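Local structure of coenzyme f420-dependent n5,n10-methylenetetrahydromethanopterin reductase (Methanopyrus kandleri, 1EZW) at residues Y69-P73 / L74-S78; V259-R263 / H264-T268. The protein catalyses the reversible reduction of methylene-tetrahydromethanopterin to methyl-tetrahydromethanopterin with reduced coenzyme F420, a one-carbon step of methanogenesis from carbon dioxide. All blocks are in the same frame, centred on the assembly; numbering follows the deposited sequence.

Contact 1 (Y69-P73 / L74-S78); sequences YTRHP and LITAS
The N-cap of helix 73-86 brings His-72 against Leu-74 and the rest of the first helical turn. His-72 ND1 accepts from Leu-74 N at 3.0 Å, an almost straight bond (N-H...acceptor angle 169°) that meets the imidazole at its edge, in the ring plane. With CG anti to the backbone N (chi1 -168°), the ring swings to the side of its own carbonyl carbon, alongside the start of the helix, where ND1 can take up an amide that has no carbonyl of a preceding turn to bind. That bond fixes ND1 as an acceptor. The Leu-74 side chain runs alongside the ring, its CD1 3.6 Å from His-72 CE1. In this (beta, alpha)8 barrel the turn follows strand 60-63 and leads into the next helix of the wall. His-72 O receives Thr-76 N at 3.1 Å and, more weakly, Ile-75 N, while Ala-77 N reaches Pro-73 O at 2.8 Å. Proline suits the first helical position, since its missing N-H costs no helical bond there. A water joins Arg-71 O to Thr-76 OG1, accepting from the hydroxyl at 2.6 Å. The guanidinium of Arg-71 is salt-bridged to Asp-38, and Ile-75 packs on Arg-71 of a second subunit.

Contact 2 (V259-R263 / H264-T268); sequences VVLER and HGIDT
Arg-263 and His-264 lie side by side and share one acid: Arg-263 NH2 forms a salt bridge with Asp-202, whose OD1 is also hydrogen-bonded to His-264 NE2. The common carboxylate probably offsets the arginine's positive charge beside the imidazole. Within the backbone, Ile-266 N meets Leu-261 O at 2.9 Å in a nearly straight bond (174°), and Gly-265 N reaches Glu-262 O at 3.0 Å from above the carbonyl plane. This pair is the Schellman motif that ends helix 258-263, with Gly-265 as its C' residue; the positive phi of 54° favours glycine. His-264 N still points back into the helix, to Val-260 O at 3.2 Å. Arg-263 CG sits over one face of the His-264 ring in a CH-pi contact, 4.0 Å from the centroid, and a bend at chi3 (-59°) turns the chain beyond CD. Val-260 CG1 approaches the ring's edge, 3.9 Å from His-264 CD2. With an alanine here instead of His-264, Asp-202 would probably lose its imidazole partner and Arg-263 CG the ring face it covers. Beyond the turn, Leu-261 CD2 packs 4.1 Å from Ile-266 CB, the side chains crossing nearly at right angles; Ile-266 continues onto Met-294 and Phe-298 of helix 292-298.

Both contacts are helix ends, but opposite ones: contact 1 starts helix 73-86, contact 2 finishes helix 258-263. Each uses a histidine differently, the first turning its ring forward to an amide in the first turn of the helix it caps, the second directing its ring to an acid of helix 200-216. At the start, spare N-H groups call for acceptors; at the finish, spare carbonyls are met by amides of the reversing chain. Contact 1 is wholly buried and lies against a second subunit, whereas contact 2 is partly exposed and touches no other chain of the assembly. They share no elements, and their centres stand about 37 Å apart, on opposite sides of the chain's centre.

Contact 1 (Y69-P73 / L74-S78)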
ATOM      1  N   TYR A  69     -27.190   1.176  12.856  1.00 17.66           N
ATOM      2  CA  TYR A  69     -27.567  -0.076  13.499  1.00 19.28           C
ATOM      3  C   TYR A  69     -26.649  -1.261  13.543  1.00 18.64           C
ATOM      4  O   TYR A  69     -26.587  -1.958  14.550  1.00 21.23           O
ATOM      5  CB  TYR A  69     -28.885  -0.570  12.877  1.00 18.76           C
ATOM      6  CG  TYR A  69     -29.949   0.520  12.820  1.00 21.44           C
ATOM      7  CD1 TYR A  69     -30.287   1.115  11.599  1.00 21.40           C
ATOM      8  CD2 TYR A  69     -30.521   1.034  13.997  1.00 23.53           C
ATOM      9  CE1 TYR A  69     -31.161   2.190  11.536  1.00 23.89           C
ATOM     10  CE2 TYR A  69     -31.421   2.149  13.938  1.00 24.73           C
ATOM     11  CZ  TYR A  69     -31.723   2.709  12.695  1.00 25.89           C
ATOM     12  OH  TYR A  69     -32.603   3.799  12.582  1.00 28.84           O
ATOM     13  N   THR A  70     -25.971  -1.536  12.433  1.00 17.50           N
ATOM     14  CA  THR A  70     -25.167  -2.748  12.398  1.00 16.44           C
ATOM     15  C   THR A  70     -23.838  -2.642  13.135  1.00 16.64           C
ATOM     16  O   THR A  70     -23.145  -3.653  13.269  1.00 17.27           O
ATOM     17  CB  THR A  70     -24.906  -3.180  10.961  1.00 17.64           C
ATOM     18  OG1 THR A  70     -24.112  -2.157  10.341  1.00 16.46           O
ATOM     19  CG2 THR A  70     -26.273  -3.398  10.170  1.00 15.68           C
ATOM     20  N   ARG A  71     -23.462  -1.436  13.567  1.00 17.21           N
ATOM     21  CA  ARG A  71     -22.221  -1.246  14.345  1.00 16.09           C
ATOM     22  C   ARG A  71     -22.543  -0.155  15.345  1.00 16.00           C
ATOM     23  O   ARG A  71     -23.311   0.756  15.048  1.00 17.60           O
ATOM     24  CB  ARG A  71     -21.083  -0.694  13.469  1.00 15.64           C
ATOM     25  CG  ARG A  71     -20.700  -1.606  12.312  1.00 16.62           C
ATOM     26  CD  ARG A  71     -19.560  -0.885  11.543  1.00 16.23           C
ATOM     27  NE  ARG A  71     -19.161  -1.593  10.320  1.00 14.96           N
ATOM     28  CZ  ARG A  71     -19.893  -1.603   9.207  1.00 15.04           C
ATOM     29  NH1 ARG A  71     -19.486  -2.263   8.124  1.00 17.70           N
ATOM     30  NH2 ARG A  71     -21.045  -0.947   9.183  1.00 17.07           N
ATOM     31  N   HIS A  72     -21.930  -0.212  16.526  1.00 15.53           N
ATOM     32  CA  HIS A  72     -22.135   0.831  17.515  1.00 16.32           C
ATOM     33  C   HIS A  72     -21.618   2.143  16.918  1.00 17.56           C
ATOM     34  O   HIS A  72     -20.615   2.162  16.205  1.00 17.13           O
ATOM     35  CB  HIS A  72     -21.328   0.472  18.769  1.00 18.00           C
ATOM     36  CG  HIS A  72     -21.662   1.299  19.974  1.00 18.44           C
ATOM     37  ND1 HIS A  72     -21.264   2.609  20.114  1.00 18.09           N
ATOM     38  CD2 HIS A  72     -22.374   0.993  21.092  1.00 19.15           C
ATOM     39  CE1 HIS A  72     -21.722   3.084  21.270  1.00 20.57           C
ATOM     40  NE2 HIS A  72     -22.395   2.118  21.883  1.00 18.53           N
ATOM     41  N   PRO A  73     -22.295   3.262  17.166  1.00 18.42           N
ATOM     42  CA  PRO A  73     -21.799   4.506  16.599  1.00 19.27           C
ATOM     43  C   PRO A  73     -20.369   4.885  16.972  1.00 18.85           C
ATOM     44  O   PRO A  73     -19.708   5.574  16.200  1.00 16.33           O
ATOM     45  CB  PRO A  73     -22.861   5.534  17.043  1.00 21.16           C
ATOM     46  CG  PRO A  73     -23.452   4.934  18.247  1.00 21.05           C
ATOM     47  CD  PRO A  73     -23.596   3.494  17.850  1.00 19.87           C
ATOM     48  N   LEU A  74     -19.863   4.405  18.122  1.00 16.93           N
ATOM     49  CA  LEU A  74     -18.495   4.717  18.512  1.00 17.25           C
ATOM     50  C   LEU A  74     -17.546   3.912  17.613  1.00 15.89           C
ATOM     51  O   LEU A  74     -16.431   4.348  17.370  1.00 16.93           O
ATOM     52  CB  LEU A  74     -18.228   4.352  19.987  1.00 16.89           C
ATOM     53  CG  LEU A  74     -18.855   5.360  20.969  1.00 17.47           C
ATOM     54  CD1 LEU A  74     -18.745   4.791  22.421  1.00 18.18           C
ATOM     55  CD2 LEU A  74     -18.112   6.722  20.874  1.00 18.24           C
ATOM     56  N   ILE A  75     -17.989   2.733  17.168  1.00 15.84           N
ATOM     57  CA  ILE A  75     -17.173   1.938  16.231  1.00 15.80           C
ATOM     58  C   ILE A  75     -17.181   2.650  14.849  1.00 15.59           C
ATOM     59  O   ILE A  75     -16.138   2.762  14.179  1.00 15.04           O
ATOM     60  CB  ILE A  75     -17.700   0.520  16.126  1.00 15.35           C
ATOM     61  CG1 ILE A  75     -17.414  -0.215  17.451  1.00 17.18           C
ATOM     62  CG2 ILE A  75     -17.061  -0.213  14.935  1.00 16.30           C
ATOM     63  CD1 ILE A  75     -15.913  -0.322  17.772  1.00 17.59           C
ATOM     64  N   THR A  76     -18.342   3.124  14.411  1.00 15.59           N
ATOM     65  CA  THR A  76     -18.367   3.869  13.148  1.00 15.15           C
ATOM     66  C   THR A  76     -17.452   5.108  13.268  1.00 16.07           C
ATOM     67  O   THR A  76     -16.683   5.406  12.355  1.00 14.82           O
ATOM     68  CB  THR A  76     -19.826   4.289  12.813  1.00 15.84           C
ATOM     69  OG1 THR A  76     -20.588   3.110  12.527  1.00 15.68           O
ATOM     70  CG2 THR A  76     -19.835   5.236  11.596  1.00 16.20           C
ATOM     71  N   ALA A  77     -17.514   5.841  14.401  1.00 14.51           N
ATOM     72  CA  ALA A  77     -16.649   7.008  14.581  1.00 13.69           C
ATOM     73  C   ALA A  77     -15.158   6.612  14.431  1.00 15.12           C
ATOM     74  O   ALA A  77     -14.377   7.297  13.756  1.00 15.26           O
ATOM     75  CB  ALA A  77     -16.889   7.639  15.962  1.00 14.91           C
ATOM     76  N   SER A  78     -14.767   5.558  15.147  1.00 13.83           N
ATOM     77  CA  SER A  78     -13.401   5.068  15.049  1.00 14.53           C
ATOM     78  C   SER A  78     -13.031   4.757  13.582  1.00 14.70           C
ATOM     79  O   SER A  78     -11.930   5.160  13.128  1.00 15.26           O
ATOM     80  CB  SER A  78     -13.242   3.788  15.900  1.00 15.45           C
ATOM     81  OG  SER A  78     -11.918   3.245  15.747  1.00 15.46           O
TER
HETATM   82  O   HOH W   1     -23.045   3.037  13.433  1.00 18.09           O

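Contact 2 (V259-R263 / H264-T268)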
ATOM      1  N   VAL A 259     -45.873   6.715  -6.218  1.00 47.60           N
ATOM      2  CA  VAL A 259     -45.851   8.146  -6.469  1.00 46.60           C
ATOM      3  C   VAL A 259     -44.669   8.467  -7.402  1.00 44.97           C
ATOM      4  O   VAL A 259     -44.746   9.385  -8.225  1.00 45.39           O
ATOM      5  CB  VAL A 259     -45.735   8.935  -5.160  1.00 46.36           C
ATOM      6  CG1 VAL A 259     -44.548   8.441  -4.366  1.00 47.76           C
ATOM      7  CG2 VAL A 259     -45.604  10.418  -5.455  1.00 46.40           C
ATOM      8  N   VAL A 260     -43.590   7.697  -7.286  1.00 43.36           N
ATOM      9  CA  VAL A 260     -42.424   7.897  -8.141  1.00 41.50           C
ATOM     10  C   VAL A 260     -42.774   7.444  -9.563  1.00 40.91           C
ATOM     11  O   VAL A 260     -42.467   8.145 -10.521  1.00 40.00           O
ATOM     12  CB  VAL A 260     -41.184   7.128  -7.598  1.00 42.03           C
ATOM     13  CG1 VAL A 260     -39.999   7.258  -8.558  1.00 40.47           C
ATOM     14  CG2 VAL A 260     -40.779   7.710  -6.251  1.00 41.59           C
ATOM     15  N   LEU A 261     -43.434   6.294  -9.700  1.00 41.29           N
ATOM     16  CA  LEU A 261     -43.832   5.799 -11.025  1.00 41.45           C
ATOM     17  C   LEU A 261     -44.781   6.803 -11.690  1.00 41.08           C
ATOM     18  O   LEU A 261     -44.673   7.087 -12.898  1.00 41.40           O
ATOM     19  CB  LEU A 261     -44.520   4.426 -10.920  1.00 42.13           C
ATOM     20  CG  LEU A 261     -43.738   3.232 -10.342  1.00 43.08           C
ATOM     21  CD1 LEU A 261     -44.596   1.968 -10.411  1.00 42.89           C
ATOM     22  CD2 LEU A 261     -42.462   3.019 -11.146  1.00 43.28           C
ATOM     23  N   GLU A 262     -45.696   7.353 -10.892  1.00 40.83           N
ATOM     24  CA  GLU A 262     -46.655   8.334 -11.384  1.00 40.18           C
ATOM     25  C   GLU A 262     -45.917   9.577 -11.851  1.00 38.52           C
ATOM     26  O   GLU A 262     -46.199  10.111 -12.930  1.00 38.57           O
ATOM     27  CB  GLU A 262     -47.636   8.719 -10.273  1.00 42.41           C
ATOM     28  CG  GLU A 262     -48.636   9.784 -10.687  1.00 47.09           C
ATOM     29  CD  GLU A 262     -49.553  10.205  -9.544  1.00 50.15           C
ATOM     30  OE1 GLU A 262     -49.041  10.655  -8.490  1.00 52.16           O
ATOM     31  OE2 GLU A 262     -50.788  10.097  -9.703  1.00 52.06           O
ATOM     32  N   ARG A 263     -44.978  10.041 -11.029  1.00 36.64           N
ATOM     33  CA  ARG A 263     -44.165  11.222 -11.340  1.00 35.47           C
ATOM     34  C   ARG A 263     -43.500  11.138 -12.717  1.00 34.28           C
ATOM     35  O   ARG A 263     -43.409  12.134 -13.435  1.00 34.01           O
ATOM     36  CB  ARG A 263     -43.061  11.388 -10.266  1.00 36.45           C
ATOM     37  CG  ARG A 263     -42.001  12.462 -10.542  1.00 37.24           C
ATOM     38  CD  ARG A 263     -40.861  12.363  -9.503  1.00 38.18           C
ATOM     39  NE  ARG A 263     -41.384  12.534  -8.154  1.00 37.78           N
ATOM     40  CZ  ARG A 263     -40.764  12.166  -7.037  1.00 38.26           C
ATOM     41  NH1 ARG A 263     -41.356  12.382  -5.875  1.00 37.66           N
ATOM     42  NH2 ARG A 263     -39.568  11.578  -7.070  1.00 36.89           N
ATOM     43  N   HIS A 264     -43.045   9.944 -13.081  1.00 33.25           N
ATOM     44  CA  HIS A 264     -42.328   9.751 -14.330  1.00 33.73           C
ATOM     45  C   HIS A 264     -43.193   9.163 -15.438  1.00 34.30           C
ATOM     46  O   HIS A 264     -42.687   8.761 -16.480  1.00 33.99           O
ATOM     47  CB  HIS A 264     -41.073   8.881 -14.059  1.00 32.29           C
ATOM     48  CG  HIS A 264     -40.056   9.556 -13.174  1.00 30.29           C
ATOM     49  ND1 HIS A 264     -39.298  10.629 -13.594  1.00 29.22           N
ATOM     50  CD2 HIS A 264     -39.766   9.391 -11.858  1.00 30.06           C
ATOM     51  CE1 HIS A 264     -38.591  11.101 -12.580  1.00 28.79           C
ATOM     52  NE2 HIS A 264     -38.857  10.366 -11.512  1.00 28.45           N
ATOM     53  N   GLY A 265     -44.502   9.139 -15.194  1.00 36.24           N
ATOM     54  CA  GLY A 265     -45.451   8.626 -16.172  1.00 37.56           C
ATOM     55  C   GLY A 265     -45.118   7.227 -16.628  1.00 39.07           C
ATOM     56  O   GLY A 265     -45.229   6.904 -17.820  1.00 38.54           O
ATOM     57  N   ILE A 266     -44.722   6.383 -15.684  1.00 40.35           N
ATOM     58  CA  ILE A 266     -44.340   5.019 -16.012  1.00 43.14           C
ATOM     59  C   ILE A 266     -45.506   4.064 -16.229  1.00 45.49           C
ATOM     60  O   ILE A 266     -46.491   4.102 -15.501  1.00 46.28           O
ATOM     61  CB  ILE A 266     -43.426   4.428 -14.920  1.00 42.09           C
ATOM     62  CG1 ILE A 266     -42.146   5.266 -14.814  1.00 41.44           C
ATOM     63  CG2 ILE A 266     -43.066   2.998 -15.251  1.00 41.62           C
ATOM     64  CD1 ILE A 266     -41.294   5.288 -16.096  1.00 40.40           C
ATOM     65  N   ASP A 267     -45.367   3.203 -17.232  1.00 47.27           N
ATOM     66  CA  ASP A 267     -46.380   2.200 -17.559  1.00 50.53           C
ATOM     67  C   ASP A 267     -46.443   1.282 -16.338  1.00 52.23           C
ATOM     68  O   ASP A 267     -45.663   0.333 -16.226  1.00 52.90           O
ATOM     69  CB  ASP A 267     -45.942   1.401 -18.797  1.00 50.34           C
ATOM     70  CG  ASP A 267     -47.004   0.432 -19.291  1.00 51.01           C
ATOM     71  OD1 ASP A 267     -47.668  -0.204 -18.449  1.00 50.50           O
ATOM     72  OD2 ASP A 267     -47.146   0.288 -20.530  1.00 51.18           O
ATOM     73  N   THR A 268     -47.363   1.573 -15.425  1.00 54.48           N
ATOM     74  CA  THR A 268     -47.499   0.792 -14.199  1.00 56.75           C
ATOM     75  C   THR A 268     -47.825  -0.665 -14.486  1.00 58.23           C
ATOM     76  O   THR A 268     -47.770  -1.512 -13.597  1.00 58.45           O
ATOM     77  CB  THR A 268     -48.592   1.375 -13.303  1.00 57.20           C
ATOM     78  OG1 THR A 268     -48.465   2.802 -13.273  1.00 58.38           O
ATOM     79  CG2 THR A 268     -48.438   0.852 -11.877  1.00 57.27           C
TER